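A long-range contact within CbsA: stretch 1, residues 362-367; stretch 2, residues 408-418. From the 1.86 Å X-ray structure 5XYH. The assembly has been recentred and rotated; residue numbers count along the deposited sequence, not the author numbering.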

# COMPACT_ATOMS: atom_id res chain seq x y z
N GLY A 362 -4.34 7.17 -1.47
CA GLY A 362 -4.73 8.52 -1.07
C GLY A 362 -5.74 8.54 0.06
O GLY A 362 -6.81 7.93 -0.04
N GLY A 363 -5.39 9.22 1.16
CA GLY A 363 -6.24 9.27 2.33
C GLY A 363 -7.60 9.84 1.99
O GLY A 363 -7.68 10.86 1.30
N GLY A 364 -8.67 9.19 2.45
CA GLY A 364 -10.04 9.60 2.16
C GLY A 364 -10.82 8.58 1.34
O GLY A 364 -12.05 8.56 1.41
N GLU A 365 -10.13 7.76 0.56
CA GLU A 365 -10.82 6.72 -0.20
C GLU A 365 -11.11 5.52 0.70
O GLU A 365 -10.30 5.14 1.56
CB GLU A 365 -10.01 6.32 -1.43
CG GLU A 365 -10.00 7.44 -2.47
CD GLU A 365 -9.08 7.18 -3.65
OE1 GLU A 365 -8.42 6.12 -3.65
OE2 GLU A 365 -8.99 8.04 -4.56
N SER A 366 -12.29 4.95 0.52
CA SER A 366 -12.75 3.87 1.38
C SER A 366 -12.04 2.56 1.06
O SER A 366 -11.75 2.25 -0.10
CB SER A 366 -14.26 3.69 1.21
OG SER A 366 -14.72 2.61 1.99
N ASP A 367 -11.75 1.78 2.11
CA ASP A 367 -11.19 0.44 1.99
C ASP A 367 -12.27 -0.62 1.74
O ASP A 367 -11.92 -1.78 1.48
CB ASP A 367 -10.41 0.08 3.26
CG ASP A 367 -9.23 1.02 3.52
OD1 ASP A 367 -8.57 1.40 2.53
OD2 ASP A 367 -8.97 1.38 4.70
N THR A 408 -14.07 4.60 -3.23
CA THR A 408 -14.83 5.84 -3.37
C THR A 408 -14.70 6.66 -2.09
O THR A 408 -14.29 6.17 -1.03
CB THR A 408 -16.31 5.57 -3.68
OG1 THR A 408 -16.96 5.04 -2.53
CG2 THR A 408 -16.42 4.57 -4.81
N TRP A 409 -15.08 7.94 -2.18
CA TRP A 409 -14.70 8.91 -1.16
C TRP A 409 -15.46 8.72 0.15
O TRP A 409 -16.68 8.53 0.16
CB TRP A 409 -14.94 10.32 -1.68
CG TRP A 409 -14.17 11.35 -0.96
CD1 TRP A 409 -14.67 12.41 -0.27
CD2 TRP A 409 -12.74 11.45 -0.86
NE1 TRP A 409 -13.64 13.16 0.26
CE2 TRP A 409 -12.45 12.60 -0.10
CE3 TRP A 409 -11.67 10.68 -1.36
CZ2 TRP A 409 -11.14 13.00 0.19
CZ3 TRP A 409 -10.37 11.09 -1.07
CH2 TRP A 409 -10.12 12.23 -0.30
N PHE A 410 -14.74 8.83 1.26
CA PHE A 410 -15.27 8.61 2.60
C PHE A 410 -15.00 9.88 3.40
O PHE A 410 -13.98 9.99 4.08
CB PHE A 410 -14.63 7.35 3.23
CG PHE A 410 -15.29 6.87 4.50
CD1 PHE A 410 -16.33 7.57 5.10
CD2 PHE A 410 -14.87 5.68 5.09
CE1 PHE A 410 -16.91 7.11 6.27
CE2 PHE A 410 -15.44 5.22 6.25
CZ PHE A 410 -16.47 5.93 6.84
N HIS A 411 -15.94 10.84 3.31
CA HIS A 411 -15.74 12.16 3.90
C HIS A 411 -15.37 12.09 5.38
O HIS A 411 -14.45 12.79 5.83
CB HIS A 411 -16.99 13.01 3.70
CG HIS A 411 -16.93 14.35 4.35
ND1 HIS A 411 -16.10 15.36 3.90
CD2 HIS A 411 -17.59 14.86 5.42
CE1 HIS A 411 -16.25 16.42 4.67
NE2 HIS A 411 -17.15 16.15 5.59
N ALA A 412 -16.05 11.25 6.16
CA ALA A 412 -15.77 11.20 7.60
C ALA A 412 -14.36 10.70 7.88
O ALA A 412 -13.67 11.25 8.75
CB ALA A 412 -16.81 10.35 8.32
N HIS A 413 -13.91 9.66 7.17
CA HIS A 413 -12.53 9.20 7.34
C HIS A 413 -11.53 10.27 6.92
O HIS A 413 -10.44 10.40 7.50
CB HIS A 413 -12.29 7.93 6.52
CG HIS A 413 -11.19 7.06 7.06
ND1 HIS A 413 -10.34 6.35 6.25
CD2 HIS A 413 -10.83 6.78 8.33
CE1 HIS A 413 -9.49 5.67 6.99
NE2 HIS A 413 -9.77 5.90 8.27
N PHE A 414 -11.87 11.04 5.88
CA PHE A 414 -10.95 12.05 5.38
C PHE A 414 -10.71 13.13 6.42
O PHE A 414 -9.56 13.45 6.75
CB PHE A 414 -11.49 12.68 4.10
CG PHE A 414 -10.54 13.65 3.47
CD1 PHE A 414 -9.28 13.24 3.06
CD2 PHE A 414 -10.92 14.97 3.26
CE1 PHE A 414 -8.39 14.14 2.45
CE2 PHE A 414 -10.03 15.88 2.67
CZ PHE A 414 -8.77 15.46 2.26
N VAL A 415 -11.79 13.72 6.94
CA VAL A 415 -11.67 14.73 7.99
C VAL A 415 -10.85 14.20 9.15
O VAL A 415 -9.97 14.90 9.68
CB VAL A 415 -13.07 15.17 8.45
CG1 VAL A 415 -12.96 16.04 9.71
CG2 VAL A 415 -13.82 15.86 7.30
N GLN A 416 -11.11 12.96 9.56
CA GLN A 416 -10.35 12.36 10.65
C GLN A 416 -8.86 12.25 10.28
O GLN A 416 -7.99 12.64 11.07
CB GLN A 416 -10.94 10.99 11.00
CG GLN A 416 -10.08 10.13 11.90
CD GLN A 416 -10.35 8.62 11.73
OE1 GLN A 416 -11.46 8.14 11.96
NE2 GLN A 416 -9.32 7.88 11.32
N LEU A 417 -8.57 11.76 9.07
CA LEU A 417 -7.18 11.58 8.66
C LEU A 417 -6.41 12.90 8.63
O LEU A 417 -5.24 12.95 9.05
CB LEU A 417 -7.13 10.92 7.28
CG LEU A 417 -7.46 9.43 7.28
CD1 LEU A 417 -7.74 8.99 5.84
CD2 LEU A 417 -6.30 8.64 7.88
N VAL A 418 -7.04 13.97 8.13
CA VAL A 418 -6.38 15.28 8.11
C VAL A 418 -6.18 15.81 9.52
O VAL A 418 -5.09 16.29 9.87
CB VAL A 418 -7.20 16.26 7.26
CG1 VAL A 418 -6.65 17.67 7.39
CG2 VAL A 418 -7.21 15.82 5.82
O HOH W 1 -9.11 6.61 3.69

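Gly 364 gives up more surface to the other stretch than any other residue here, and the contact is best read outward from it. It ends the central part of a type II turn running from Gly 362 to Glu 365, with phi and psi near 116° and -25°, a conformation in which a CB would jam against the preceding carbonyl oxygen. The packing makes the same demand: an ideal CB on Gly 364 would fall 2.2 Å from CH2 of Trp 409 and 2.9 Å from CD1 of Phe 414. With no side chain in the way, CA of Gly 364 sits over the face of the Trp 409 indole, 3.8 Å from the centroid of its six-membered ring, in a CH-pi contact.

Ser 366 and Thr 408, next in covered area, show how backbone fixes the register. The amide N of Ser 366 donates to O of Thr 408 at 2.8 Å, and the amide N of Phe 410 donates to O of Gly 364 at 2.7 Å. These two bonds flank Glu 365 and Trp 409 and make a single beta bridge between them. The CA-to-CB bond of Thr 408 points away, and its contacts are made by its carbonyl O; that of Ser 366 points toward the partner, bringing its CB to 4.2 Å from CB of Phe 410.

Phe 410 is also the N-cap residue, so the bridge hands directly over to the helix. One and two turns along, Phe 414 and Leu 417 close on the glycines: CD1 of Leu 417 lies 3.5 Å from N of Gly 364. N of Gly 364 donates to O of a water at 2.9 Å, and that water donates to O of Glu 365 at 2.8 Å and hydrogen-bonds ND1 of His 413 at 2.9 Å. The rule is economical: glycine admits the rings, paired amides set the register, and one water joins Gly 364, Glu 365 and His 413.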